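Endonuclease/exonuclease/phosphatase (Beutenbergia cavernae DSM 12333, PDB 4RUW) is a zinc-containing member of the endonuclease/exonuclease/phosphatase family, with a DNase I-like beta-sandwich domain followed by an Ig-like domain. Local coordinates at residues L94-D100 with G144-V150; W127-V133 with K176-L182. Where two conformers were deposited one is given. Numbering follows the deposited sequence.

Interaction 1 of 2, residues L94-D100 with G144-V150; sequences LNEVHRD and GSSNGNV. With ZN (zinc ion), chain B.
This is an antiparallel strand pairing inside one of the two mixed sheets of the DNase I-like fold, joining strand 91-98 to strand 146-153 and running out to a zinc site. The end-to-end directions of 94-100 and 144-150 lie 165° apart. Leu-94 and Val-150 form a hydrogen-bonded pair (Leu-94 N to Val-150 O and Val-150 N to Leu-94 O, both 2.8 Å). A beta bulge at Glu-96 (phi/psi 63/51) then shifts the register by one, so that Val-97 faces Gly-148: Gly-148 N donates to Val-97 O at 2.8 Å, and the return bond, Val-97 N to Gly-148 O, is weak at 3.3 Å. His-98 and Asn-147 follow as a non-hydrogen-bonded pair, CA to CA 4.4 Å, and Arg-99 N donates to Ser-146 O at 2.9 Å.

Leu-94, Val-97 and Val-150 share one face, with Val-97 CB 3.9 Å from Val-150 CG2; helix 110-118 packs against Leu-94 and Val-97. Asn-95 and Asn-149, both chi1 m, meet through ND2 and OD1 at 2.9 Å. Water 1 joins Asn-149 OD1 to Glu-96 N and Asn-147 ND2, the latter also bonded to Thr-131. Ser-146 OG (chi1 p) donates to Arg-99 O at 2.7 Å.

Where the pairing ends, His-98, still in its strand, and Asp-100, just past it, both chi1 m, bind zinc together with His-107 and His-137. His-98 ND1 lies 2.0 Å from the ion and Asp-100 OD2 1.9 Å, while Asp-100 OD1 accepts from Ser-146 N at 3.0 Å.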
loop_
_atom_site.group_PDB
_atom_site.type_symbol
_atom_site.label_atom_id
_atom_site.label_comp_id
_atom_site.label_asym_id
_atom_site.label_seq_id
_atom_site.Cartn_x
_atom_site.Cartn_y
_atom_site.Cartn_z
ATOM N N LEU A 94 -10.684 -0.379 5.720
ATOM C CA LEU A 94 -10.461 -0.619 7.140
ATOM C C LEU A 94 -10.024 -2.058 7.380
ATOM O O LEU A 94 -10.588 -2.995 6.803
ATOM C CB LEU A 94 -11.730 -0.348 7.939
ATOM C CG LEU A 94 -12.327 1.049 7.791
ATOM C CD1 LEU A 94 -13.644 1.158 8.560
ATOM C CD2 LEU A 94 -11.348 2.128 8.234
ATOM N N ASN A 95 -9.008 -2.226 8.223
ATOM C CA ASN A 95 -8.591 -3.542 8.700
ATOM C C ASN A 95 -8.978 -3.711 10.164
ATOM O O ASN A 95 -9.135 -2.709 10.889
ATOM C CB ASN A 95 -7.069 -3.730 8.585
ATOM C CG ASN A 95 -6.525 -3.464 7.184
ATOM O OD1 ASN A 95 -5.501 -2.804 7.040
ATOM N ND2 ASN A 95 -7.172 -4.011 6.160
ATOM N N GLU A 96 -9.113 -4.959 10.602
ATOM C CA GLU A 96 -9.423 -5.290 11.992
ATOM C C GLU A 96 -10.791 -4.764 12.418
ATOM O O GLU A 96 -10.935 -4.108 13.449
ATOM C CB GLU A 96 -8.322 -4.809 12.935
ATOM C CG GLU A 96 -7.016 -5.561 12.771
ATOM C CD GLU A 96 -7.164 -7.039 13.083
ATOM O OE1 GLU A 96 -7.483 -7.370 14.244
ATOM O OE2 GLU A 96 -6.974 -7.867 12.166
ATOM N N VAL A 97 -11.797 -5.084 11.612
ATOM C CA VAL A 97 -13.174 -4.777 11.923
ATOM C C VAL A 97 -13.859 -6.102 12.244
ATOM O O VAL A 97 -13.852 -7.018 11.419
ATOM C CB VAL A 97 -13.886 -4.099 10.719
ATOM C CG1 VAL A 97 -15.296 -3.686 11.114
ATOM C CG2 VAL A 97 -13.091 -2.908 10.198
ATOM N N HIS A 98 -14.417 -6.220 13.448
ATOM C CA HIS A 98 -15.050 -7.474 13.854
ATOM C C HIS A 98 -16.551 -7.464 13.635
ATOM O O HIS A 98 -17.208 -6.420 13.686
ATOM C CB HIS A 98 -14.755 -7.829 15.317
ATOM C CG HIS A 98 -13.404 -8.449 15.516
ATOM N ND1 HIS A 98 -13.087 -9.161 16.659
ATOM C CD2 HIS A 98 -12.312 -8.460 14.722
ATOM C CE1 HIS A 98 -11.829 -9.590 16.539
ATOM N NE2 HIS A 98 -11.346 -9.178 15.389
ATOM N N ARG A 99 -17.087 -8.650 13.382
ATOM C CA ARG A 99 -18.517 -8.841 13.381
ATOM C C ARG A 99 -18.761 -10.068 14.250
ATOM O O ARG A 99 -18.603 -11.208 13.800
ATOM C CB ARG A 99 -19.039 -9.022 11.957
ATOM C CG ARG A 99 -20.546 -9.176 11.879
ATOM C CD ARG A 99 -21.099 -8.650 10.572
ATOM N NE ARG A 99 -20.839 -9.541 9.447
ATOM C CZ ARG A 99 -21.136 -9.244 8.184
ATOM N NH1 ARG A 99 -21.686 -8.075 7.888
ATOM N NH2 ARG A 99 -20.877 -10.107 7.215
ATOM N N ASP A 100 -19.095 -9.818 15.515
ATOM C CA ASP A 100 -19.127 -10.858 16.546
ATOM C C ASP A 100 -20.524 -11.069 17.103
ATOM O O ASP A 100 -21.249 -10.104 17.341
ATOM C CB ASP A 100 -18.270 -10.473 17.754
ATOM C CG ASP A 100 -16.806 -10.285 17.438
ATOM O OD1 ASP A 100 -16.282 -10.838 16.433
ATOM O OD2 ASP A 100 -16.156 -9.570 18.237
ATOM N N GLY A 144 -18.713 -17.666 17.168
ATOM C CA GLY A 144 -19.508 -16.711 16.428
ATOM C C GLY A 144 -18.817 -15.381 16.184
ATOM O O GLY A 144 -19.451 -14.435 15.719
ATOM N N SER A 145 -17.525 -15.298 16.494
ATOM C CA SER A 145 -16.777 -14.077 16.217
ATOM C C SER A 145 -16.198 -14.110 14.805
ATOM O O SER A 145 -16.046 -15.172 14.203
ATOM C CB SER A 145 -15.668 -13.877 17.250
ATOM O OG SER A 145 -14.743 -14.953 17.243
ATOM N N SER A 146 -15.876 -12.944 14.272
ATOM C CA SER A 146 -15.242 -12.881 12.965
ATOM C C SER A 146 -14.507 -11.574 12.781
ATOM O O SER A 146 -14.854 -10.564 13.391
ATOM C CB SER A 146 -16.264 -13.049 11.839
ATOM O OG SER A 146 -17.079 -11.902 11.689
ATOM N N ASN A 147 -13.477 -11.620 11.947
ATOM C CA ASN A 147 -12.758 -10.434 11.525
ATOM C C ASN A 147 -12.934 -10.241 10.032
ATOM O O ASN A 147 -13.039 -11.215 9.278
ATOM C CB ASN A 147 -11.269 -10.553 11.841
ATOM C CG ASN A 147 -10.509 -9.303 11.461
ATOM O OD1 ASN A 147 -10.621 -8.289 12.127
ATOM N ND2 ASN A 147 -9.788 -9.350 10.347
ATOM N N GLY A 148 -12.961 -8.986 9.602
ATOM C CA GLY A 148 -12.987 -8.674 8.189
ATOM C C GLY A 148 -12.182 -7.440 7.827
ATOM O O GLY A 148 -11.813 -6.630 8.695
ATOM N N ASN A 149 -11.899 -7.317 6.534
ATOM C CA ASN A 149 -11.522 -6.050 5.929
ATOM C C ASN A 149 -12.786 -5.396 5.397
ATOM O O ASN A 149 -13.690 -6.094 4.950
ATOM C CB ASN A 149 -10.520 -6.293 4.811
ATOM C CG ASN A 149 -9.268 -6.954 5.313
ATOM O OD1 ASN A 149 -8.659 -6.484 6.278
ATOM N ND2 ASN A 149 -8.884 -8.061 4.689
ATOM N N VAL A 150 -12.865 -4.072 5.482
ATOM C CA VAL A 150 -14.064 -3.355 5.069
ATOM C C VAL A 150 -13.718 -2.278 4.057
ATOM O O VAL A 150 -12.676 -1.632 4.172
ATOM C CB VAL A 150 -14.771 -2.731 6.303
ATOM C CG1 VAL A 150 -15.819 -1.691 5.898
ATOM C CG2 VAL A 150 -15.383 -3.824 7.178
HETATM ZN ZN ZN B . -14.253 -9.386 18.252
HETATM O O HOH W 1 -8.149 -7.199 8.931
HETATM O O HOH W 2 -19.277 -12.341 10.045
#

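Interaction 2 of 2, residues W127-V133 with K176-L182; sequences WFGLTEV and KLRRSLL
The two sheets of the DNase I-like beta-sandwich face each other here, with edge strand 125-133 of one opposite strand 179-188 of the other. The axes of strands 127-133 and 179-182 run nearly antiparallel, at 176°, and approach to 5.6 Å. Side chains and waters bridge the gap. Toward the Trp-127 end the contact is apolar: Leu-182 (chi1 t, chi2 p) brings CD1 to 3.6 Å from Trp-127 CD1 and CD2 to 3.9 Å from Gly-129 N. An ideal CB on Gly-129 would lie 3.0 Å from Leu-182 CB, so the glycine permits this approach.

Next, Ser-180 OG (chi1 p) donates to Leu-130 O at 2.8 Å, while water 3 links that hydroxyl to Gly-129 O. Water 5 donates to both Thr-131 O and Arg-179 O. At the other end, extended Glu-132 (chi1 and chi2 t) reaches Lys-176 in a salt bridge, OE2 to NZ 3.0 Å; Lys-176 NZ also donates to Val-133 O at 2.8 Å. Arg-178 NH1 joins by a long, charge-only contact of 3.6 Å to Glu-132 OE2, its NH2 being engaged by Glu-172.

Thr-131 and Glu-132 both face Asn-147 in a classic beta bulge, which ties this edge strand to strand 146-153, while strand 157-166 flanks 179-188 and touches Ser-180 and Leu-182 through Val-163.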
loop_
_atom_site.group_PDB
_atom_site.type_symbol
_atom_site.label_atom_id
_atom_site.label_comp_id
_atom_site.label_asym_id
_atom_site.label_seq_id
_atom_site.Cartn_x
_atom_site.Cartn_y
_atom_site.Cartn_z
ATOM N N TRP A 127 -18.899 -2.730 2.386
ATOM C CA TRP A 127 -18.755 -4.162 2.182
ATOM C C TRP A 127 -17.790 -4.740 3.205
ATOM O O TRP A 127 -16.710 -4.199 3.421
ATOM C CB TRP A 127 -18.251 -4.480 0.771
ATOM C CG TRP A 127 -18.588 -5.879 0.390
ATOM C CD1 TRP A 127 -17.927 -7.014 0.763
ATOM C CD2 TRP A 127 -19.710 -6.306 -0.389
ATOM N NE1 TRP A 127 -18.560 -8.117 0.249
ATOM C CE2 TRP A 127 -19.657 -7.710 -0.466
ATOM C CE3 TRP A 127 -20.748 -5.632 -1.039
ATOM C CZ2 TRP A 127 -20.603 -8.458 -1.169
ATOM C CZ3 TRP A 127 -21.689 -6.373 -1.733
ATOM C CH2 TRP A 127 -21.610 -7.770 -1.794
ATOM N N PHE A 128 -18.185 -5.851 3.818
ATOM C CA PHE A 128 -17.361 -6.565 4.788
ATOM C C PHE A 128 -16.831 -7.837 4.129
ATOM O O PHE A 128 -17.611 -8.668 3.639
ATOM C CB PHE A 128 -18.228 -6.918 6.000
ATOM C CG PHE A 128 -17.556 -7.783 7.042
ATOM C CD1 PHE A 128 -16.822 -7.212 8.068
ATOM C CD2 PHE A 128 -17.713 -9.164 7.036
ATOM C CE1 PHE A 128 -16.247 -7.996 9.060
ATOM C CE2 PHE A 128 -17.132 -9.955 8.024
ATOM C CZ PHE A 128 -16.401 -9.370 9.034
ATOM N N GLY A 129 -15.510 -7.988 4.104
ATOM C CA GLY A 129 -14.880 -9.159 3.521
ATOM C C GLY A 129 -14.268 -10.009 4.614
ATOM O O GLY A 129 -13.231 -9.657 5.171
ATOM N N LEU A 130 -14.918 -11.122 4.924
ATOM C CA LEU A 130 -14.491 -12.005 5.995
ATOM C C LEU A 130 -13.052 -12.488 5.825
ATOM O O LEU A 130 -12.666 -12.915 4.736
ATOM C CB LEU A 130 -15.425 -13.211 6.015
ATOM C CG LEU A 130 -15.132 -14.307 7.028
ATOM C CD1 LEU A 130 -15.355 -13.800 8.430
ATOM C CD2 LEU A 130 -16.006 -15.522 6.735
ATOM N N THR A 131 -12.276 -12.445 6.908
ATOM C CA THR A 131 -10.924 -13.001 6.905
ATOM C C THR A 131 -10.753 -14.204 7.836
ATOM O O THR A 131 -9.907 -15.061 7.586
ATOM C CB THR A 131 -9.836 -11.958 7.294
ATOM O OG1 THR A 131 -9.864 -11.728 8.705
ATOM C CG2 THR A 131 -10.031 -10.646 6.560
ATOM N N GLU A 132 -11.526 -14.260 8.917
ATOM C CA GLU A 132 -11.286 -15.255 9.955
ATOM C C GLU A 132 -12.506 -15.373 10.848
ATOM O O GLU A 132 -13.165 -14.373 11.117
ATOM C CB GLU A 132 -10.076 -14.843 10.805
ATOM C CG GLU A 132 -9.662 -15.910 11.814
ATOM C CD GLU A 132 -8.402 -15.573 12.585
ATOM O OE1 GLU A 132 -7.702 -14.603 12.217
ATOM O OE2 GLU A 132 -8.109 -16.302 13.557
ATOM N N VAL A 133 -12.800 -16.582 11.321
ATOM C CA VAL A 133 -13.857 -16.775 12.313
ATOM C C VAL A 133 -13.303 -17.373 13.594
ATOM O O VAL A 133 -12.198 -17.915 13.608
ATOM C CB VAL A 133 -14.994 -17.676 11.788
ATOM C CG1 VAL A 133 -15.633 -17.046 10.563
ATOM C CG2 VAL A 133 -14.479 -19.075 11.481
ATOM N N LYS A 176 -6.563 -23.127 9.886
ATOM C CA LYS A 176 -7.676 -22.248 9.582
ATOM C C LYS A 176 -7.277 -21.031 8.713
ATOM O O LYS A 176 -6.198 -20.610 8.749
ATOM C CB LYS A 176 -8.369 -21.740 10.862
ATOM C CG LYS A 176 -7.572 -20.706 11.561
ATOM C CD LYS A 176 -8.061 -20.281 12.939
ATOM C CE LYS A 176 -9.371 -19.562 12.904
ATOM N NZ LYS A 176 -9.593 -18.853 14.184
ATOM N N LEU A 177 -8.227 -20.517 8.005
ATOM C CA LEU A 177 -7.983 -19.304 7.251
ATOM C C LEU A 177 -7.984 -18.092 8.180
ATOM O O LEU A 177 -8.786 -18.010 9.113
ATOM C CB LEU A 177 -9.006 -19.172 6.135
ATOM C CG LEU A 177 -8.747 -20.201 5.034
ATOM C CD1 LEU A 177 -9.945 -20.325 4.111
ATOM C CD2 LEU A 177 -7.491 -19.831 4.256
ATOM N N ARG A 178 -7.051 -17.175 7.933
ATOM C CA ARG A 178 -6.864 -16.003 8.781
ATOM C C ARG A 178 -6.850 -14.684 8.017
ATOM O O ARG A 178 -7.151 -13.637 8.601
ATOM C CB ARG A 178 -5.562 -16.112 9.574
ATOM C CG ARG A 178 -5.487 -17.331 10.467
ATOM C CD ARG A 178 -4.120 -17.469 11.113
ATOM N NE ARG A 178 -4.023 -18.726 11.850
ATOM C CZ ARG A 178 -4.376 -18.886 13.123
ATOM N NH1 ARG A 178 -4.845 -17.860 13.822
ATOM N NH2 ARG A 178 -4.262 -20.078 13.694
ATOM N N ARG A 179 -6.479 -14.715 6.735
ATOM C CA ARG A 179 -6.289 -13.489 5.957
ATOM C C ARG A 179 -7.042 -13.617 4.644
ATOM O O ARG A 179 -7.186 -14.726 4.105
ATOM C CB ARG A 179 -4.802 -13.271 5.652
ATOM C CG ARG A 179 -3.901 -13.264 6.882
ATOM C CD ARG A 179 -4.243 -12.162 7.858
ATOM N NE ARG A 179 -3.381 -12.245 9.031
ATOM C CZ ARG A 179 -3.366 -11.355 10.014
ATOM N NH1 ARG A 179 -4.172 -10.305 9.959
ATOM N NH2 ARG A 179 -2.536 -11.512 11.040
ATOM N N SER A 180 -7.515 -12.500 4.102
ATOM C CA SER A 180 -8.141 -12.528 2.784
ATOM C C SER A 180 -8.027 -11.188 2.082
ATOM O O SER A 180 -7.660 -10.176 2.695
ATOM C CB SER A 180 -9.610 -12.947 2.877
ATOM O OG SER A 180 -10.386 -11.941 3.508
ATOM N N LEU A 181 -8.342 -11.200 0.792
ATOM C CA LEU A 181 -8.381 -10.016 -0.047
ATOM C C LEU A 181 -9.831 -9.723 -0.402
ATOM O O LEU A 181 -10.567 -10.635 -0.794
ATOM C CB LEU A 181 -7.592 -10.286 -1.323
ATOM C CG LEU A 181 -7.781 -9.307 -2.476
ATOM C CD1 LEU A 181 -7.175 -7.962 -2.150
ATOM C CD2 LEU A 181 -7.198 -9.875 -3.756
ATOM N N LEU A 182 -10.243 -8.465 -0.244
ATOM C CA LEU A 182 -11.568 -8.011 -0.649
ATOM C C LEU A 182 -11.420 -7.083 -1.848
ATOM O O LEU A 182 -10.657 -6.126 -1.803
ATOM C CB LEU A 182 -12.247 -7.260 0.496
ATOM C CG LEU A 182 -13.531 -6.507 0.144
ATOM C CD1 LEU A 182 -14.594 -7.463 -0.394
ATOM C CD2 LEU A 182 -14.041 -5.731 1.347
HETATM O O HOH W 3 -11.141 -9.259 3.158
HETATM O O HOH W 4 -7.782 -11.983 10.620
HETATM O O HOH W 5 -9.552 -15.966 5.067
HETATM O O HOH W 6 -5.203 -15.045 13.039
HETATM O O HOH W 7 -11.325 -18.721 9.846
#

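How the interactions relate
From the N terminus the order is 94-100, 127-133, 144-150, 176-182, so the two contacts cross: interaction 1 closes a loop of 43 residues that contains 127-133, and interaction 2 closes one of 42 that contains 144-150. The first loop carries helix 110-118 as well as strand 125-133; the second has strands but no helix. Interaction 1 lies within one sheet, whereas interaction 2 joins that sheet to its partner in the sandwich. Their centres are 8 Å apart, and strands 146-153 and 125-133 are neighbours, with probable hydrogen bonds from Gly-129 N to Asn-149 O and from Thr-131 N to Asn-147 O, both 2.8 Å. Arg-99 and Phe-128 add a cation-pi contact.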